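Local coordinates for protein pid-3 (Caenorhabditis elegans, PDB 7OCX) that pairs through its RNA recognition motif domain with that of TOFU-6 in the PETISCO complex, which acts in piRNA biogenesis, at residues 58-61 and 62-66; 9-12 and 13-16. All coordinates share one frame; numbering follows the deposited sequence.

How the interactions relate
Interaction 2 (9-12 and 13-16) comes first along the chain, where a short 3-10 turn leads into strand 14-18; interaction 1 (58-61 and 62-66) follows some forty residues later within helix 56-66, which lies across one face of the antiparallel sheet. Their centres are about 12 Å apart and the two touch. Val59 CG1 rests on the backbone of Met14 and CG2 on that of Glu12 and Asn13, while Ala62 CB packs on Leu15 CD2. Through Leu15 the central strand 14-18 joins the helix in the RRM core, while the turn before it stays at the surface; the helix also presents its glutamines to TOFU-6.

Interaction 1 (58-61 and 62-66); sequences QVYQ and AVQDF
Tyr60 and Gln64, one turn apart, leave the same side of the helix, and with CG anti to the backbone N in both (chi1 180° and 172°) the side chains start out alike, bringing Gln64 NE2 obliquely to the phenol end of the ring, 4.1 Å from Tyr60 OH. Amide and ring planes are steeply inclined in this loose, exposed contact; Tyr60 also packs on Gln38 of the TOFU-6 chain, whose NE2 makes a weak hydrogen bond to Gln64 OE1. On the face turned to the sheet, Val59 CG1 and Val63 CG2 approach loosely, 4.4 Å apart, with Val59 on Ser81 and Val63 on Val79 of strand 75-81. Four successive i to i+4 bonds hold the backbone; the straightest, Val63 N to Val59 O at 3.0 Å, has an N-H...O angle of 172°. Asp65 N reaches Gln61 O at 2.8 Å, while Asp65 OD2 hydrogen-bonds Tyr36 OH in a loop of the same chain. The amides of Gln58 and Gln61 find their partners elsewhere: Gln58 OE1 accepts from Arg37 N and its NE2 gives to Ser44 O of the TOFU-6 chain, while Gln61 NE2 bonds to Phe57 O and to Val43 O of the TOFU-6 chain. The result is an amphipathic second helix of an RRM fold, apolar toward the sheet and amide-rich toward the partner domain.

Interaction 2 (9-12 and 13-16); sequences ADQE and NMLK
Met14 lays its side chain against residues 9-11 and Asn13 sets its amide beside Asp10 and Glu12, but the closest part of the contact is the backbone turn itself. Asn13 N donates to Asp10 O at 2.9 Å, and Met14 N to Gln11 O at 3.0 Å; both donors stand above the carbonyl planes, 44° and 58° out of them, in keeping with the tight i to i+3 winding. Met14 closes one flank of the turn: bent at chi2 and chi3, its chain lays SD 3.7 Å from Asp10 O and 4.1 Å from Ala9 CB, and brings CE alongside Gln11 CA at 3.9 Å. The other flank is looser and polar. Asn13, with CG beside its own backbone N (chi1 -59°), lies alongside Asp10 and Glu12, its ND2 coming no closer than 3.9 Å to Asp10 CB and its amide plane steep to the Asp10 carboxylate. Glu12 extends next to it, and the two are joined through a water that donates to Glu12 OE2 and Asn13 OD1. With an alanine at Asn13, this water would probably lose its second acceptor and the Glu12 carboxylate would be freer to swing. A second water spans the turn and the strand start, donating to Gln11 O and, at 2.8 Å, to Met14 O. At the end of the turn Asn13 pairs through its backbone with Leu53, and Met14, in the strand, with Leu82; Leu15 packs on Ala62 and Val79 in the core. The arrangement is a surface 3-10 turn that delivers the chain into the first, central strand of the RRM beta-sheet.

Interaction 1 (58-61 and 62-66)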
loop_
_atom_site.group_PDB
_atom_site.type_symbol
_atom_site.label_atom_id
_atom_site.label_comp_id
_atom_site.label_asym_id
_atom_site.label_seq_id
_atom_site.Cartn_x
_atom_site.Cartn_y
_atom_site.Cartn_z
ATOM N N GLN B 58 12.873 7.429 -7.176
ATOM C CA GLN B 58 11.939 6.697 -6.349
ATOM C C GLN B 58 12.675 5.837 -5.325
ATOM O O GLN B 58 12.247 5.754 -4.165
ATOM C CB GLN B 58 10.978 5.900 -7.238
ATOM C CG GLN B 58 10.127 6.831 -8.117
ATOM C CD GLN B 58 8.892 6.154 -8.685
ATOM O OE1 GLN B 58 8.344 5.248 -8.057
ATOM N NE2 GLN B 58 8.446 6.589 -9.865
ATOM N N VAL B 59 13.813 5.253 -5.697
ATOM C CA VAL B 59 14.612 4.545 -4.696
ATOM C C VAL B 59 15.021 5.496 -3.584
ATOM O O VAL B 59 14.866 5.197 -2.398
ATOM C CB VAL B 59 15.844 3.898 -5.343
ATOM C CG1 VAL B 59 16.822 3.363 -4.285
ATOM C CG2 VAL B 59 15.447 2.772 -6.262
ATOM N N TYR B 60 15.538 6.661 -3.952
ATOM C CA TYR B 60 15.987 7.607 -2.938
ATOM C C TYR B 60 14.863 7.956 -1.964
ATOM O O TYR B 60 15.061 7.967 -0.740
ATOM C CB TYR B 60 16.529 8.859 -3.619
ATOM C CG TYR B 60 17.020 9.917 -2.668
ATOM C CD1 TYR B 60 18.311 9.885 -2.157
ATOM C CD2 TYR B 60 16.160 10.928 -2.233
ATOM C CE1 TYR B 60 18.752 10.863 -1.280
ATOM C CE2 TYR B 60 16.587 11.892 -1.353
ATOM C CZ TYR B 60 17.885 11.855 -0.869
ATOM O OH TYR B 60 18.329 12.807 0.011
ATOM N N GLN B 61 13.679 8.261 -2.492
ATOM C CA GLN B 61 12.553 8.649 -1.641
ATOM C C GLN B 61 12.022 7.482 -0.811
ATOM O O GLN B 61 11.601 7.676 0.339
ATOM C CB GLN B 61 11.429 9.230 -2.505
ATOM C CG GLN B 61 11.869 10.492 -3.250
ATOM C CD GLN B 61 10.852 10.928 -4.288
ATOM O OE1 GLN B 61 9.986 11.755 -4.016
ATOM N NE2 GLN B 61 10.993 10.403 -5.493
ATOM N N ALA B 62 12.027 6.271 -1.372
ATOM C CA ALA B 62 11.561 5.115 -0.614
ATOM C C ALA B 62 12.472 4.840 0.571
ATOM O O ALA B 62 12.000 4.497 1.655
ATOM C CB ALA B 62 11.476 3.875 -1.508
ATOM N N VAL B 63 13.787 4.946 0.382
ATOM C CA VAL B 63 14.687 4.804 1.523
ATOM C C VAL B 63 14.362 5.845 2.588
ATOM O O VAL B 63 14.227 5.529 3.780
ATOM C CB VAL B 63 16.157 4.901 1.068
ATOM C CG1 VAL B 63 17.092 4.886 2.290
ATOM C CG2 VAL B 63 16.500 3.775 0.098
ATOM N N GLN B 64 14.202 7.103 2.173
ATOM C CA GLN B 64 13.929 8.160 3.140
ATOM C C GLN B 64 12.604 7.918 3.848
ATOM O O GLN B 64 12.500 8.125 5.061
ATOM C CB GLN B 64 13.965 9.505 2.415
ATOM C CG GLN B 64 13.522 10.745 3.174
ATOM C CD GLN B 64 13.769 12.027 2.360
ATOM O OE1 GLN B 64 12.882 12.504 1.648
ATOM N NE2 GLN B 64 14.984 12.561 2.443
ATOM N N ASP B 65 11.583 7.457 3.111
ATOM C CA ASP B 65 10.262 7.300 3.713
ATOM C C ASP B 65 10.195 6.105 4.660
ATOM O O ASP B 65 9.436 6.128 5.641
ATOM C CB ASP B 65 9.171 7.090 2.656
ATOM C CG ASP B 65 8.816 8.334 1.869
ATOM O OD1 ASP B 65 9.349 9.419 2.152
ATOM O OD2 ASP B 65 7.970 8.180 0.935
ATOM N N PHE B 66 10.895 5.005 4.328
ATOM C CA PHE B 66 10.625 3.718 4.957
ATOM C C PHE B 66 11.762 3.170 5.799
ATOM O O PHE B 66 11.501 2.381 6.698
ATOM C CB PHE B 66 10.240 2.675 3.889
ATOM C CG PHE B 66 9.075 3.091 3.049
ATOM C CD1 PHE B 66 7.871 3.496 3.639
ATOM C CD2 PHE B 66 9.190 3.149 1.672
ATOM C CE1 PHE B 66 6.808 3.931 2.873
ATOM C CE2 PHE B 66 8.112 3.573 0.894
ATOM C CZ PHE B 66 6.940 3.974 1.487
#

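Interaction 2 (9-12 and 13-16)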
loop_
_atom_site.group_PDB
_atom_site.type_symbol
_atom_site.label_atom_id
_atom_site.label_comp_id
_atom_site.label_asym_id
_atom_site.label_seq_id
_atom_site.Cartn_x
_atom_site.Cartn_y
_atom_site.Cartn_z
ATOM N N ALA B 9 17.806 -5.553 -15.230
ATOM C CA ALA B 9 17.483 -4.364 -14.460
ATOM C C ALA B 9 18.761 -3.659 -14.021
ATOM O O ALA B 9 19.805 -4.280 -13.814
ATOM C CB ALA B 9 16.617 -4.732 -13.258
ATOM N N ASP B 10 18.680 -2.342 -13.923
ATOM C CA ASP B 10 19.819 -1.533 -13.524
ATOM C C ASP B 10 19.865 -1.416 -12.013
ATOM O O ASP B 10 18.852 -1.148 -11.367
ATOM C CB ASP B 10 19.730 -0.150 -14.151
ATOM C CG ASP B 10 19.785 -0.201 -15.646
ATOM O OD1 ASP B 10 20.857 -0.551 -16.191
ATOM O OD2 ASP B 10 18.742 0.038 -16.286
ATOM N N GLN B 11 21.058 -1.581 -11.454
ATOM C CA GLN B 11 21.174 -1.590 -10.004
ATOM C C GLN B 11 20.701 -0.276 -9.382
ATOM O O GLN B 11 20.210 -0.275 -8.240
ATOM C CB GLN B 11 22.619 -1.889 -9.647
ATOM C CG GLN B 11 22.841 -2.122 -8.201
ATOM C CD GLN B 11 24.183 -2.707 -7.969
ATOM O OE1 GLN B 11 24.331 -3.929 -7.850
ATOM N NE2 GLN B 11 25.198 -1.848 -7.932
ATOM N N GLU B 12 20.791 0.846 -10.121
ATOM C CA GLU B 12 20.339 2.116 -9.543
ATOM C C GLU B 12 18.829 2.133 -9.305
ATOM O O GLU B 12 18.339 3.010 -8.579
ATOM C CB GLU B 12 20.742 3.301 -10.430
ATOM C CG GLU B 12 19.978 3.437 -11.752
ATOM C CD GLU B 12 20.426 4.690 -12.533
ATOM O OE1 GLU B 12 21.596 5.100 -12.382
ATOM O OE2 GLU B 12 19.623 5.265 -13.298
ATOM N N ASN B 13 18.082 1.197 -9.887
ATOM C CA ASN B 13 16.649 1.119 -9.664
ATOM C C ASN B 13 16.272 0.195 -8.522
ATOM O O ASN B 13 15.085 -0.031 -8.305
ATOM C CB ASN B 13 15.907 0.654 -10.918
ATOM C CG ASN B 13 16.124 1.543 -12.100
ATOM O OD1 ASN B 13 16.293 2.747 -11.951
ATOM N ND2 ASN B 13 16.106 0.961 -13.298
ATOM N N MET B 14 17.227 -0.354 -7.789
ATOM C CA MET B 14 16.911 -1.429 -6.861
ATOM C C MET B 14 17.156 -1.040 -5.425
ATOM O O MET B 14 18.041 -0.237 -5.101
ATOM C CB MET B 14 17.712 -2.686 -7.236
ATOM C CG MET B 14 17.053 -3.356 -8.426
ATOM S SD MET B 14 18.178 -4.229 -9.509
ATOM C CE MET B 14 19.478 -4.715 -8.396
ATOM N N LEU B 15 16.330 -1.606 -4.563
ATOM C CA LEU B 15 16.516 -1.439 -3.139
ATOM C C LEU B 15 16.342 -2.782 -2.454
ATOM O O LEU B 15 15.796 -3.734 -3.021
ATOM C CB LEU B 15 15.556 -0.396 -2.578
ATOM C CG LEU B 15 14.042 -0.625 -2.649
ATOM C CD1 LEU B 15 13.620 -1.667 -1.664
ATOM C CD2 LEU B 15 13.420 0.714 -2.341
ATOM N N LYS B 16 16.882 -2.847 -1.247
ATOM C CA LYS B 16 16.715 -3.949 -0.316
ATOM C C LYS B 16 15.742 -3.514 0.758
ATOM O O LYS B 16 15.841 -2.396 1.267
ATOM C CB LYS B 16 18.034 -4.342 0.364
ATOM C CG LYS B 16 19.115 -4.906 -0.529
ATOM C CD LYS B 16 20.157 -5.670 0.307
ATOM C CE LYS B 16 21.543 -5.673 -0.352
ATOM N NZ LYS B 16 22.682 -5.573 0.618
HETATM O O HOH W 1 20.128 1.497 -5.724
HETATM O O HOH W 2 17.174 5.617 -12.606
#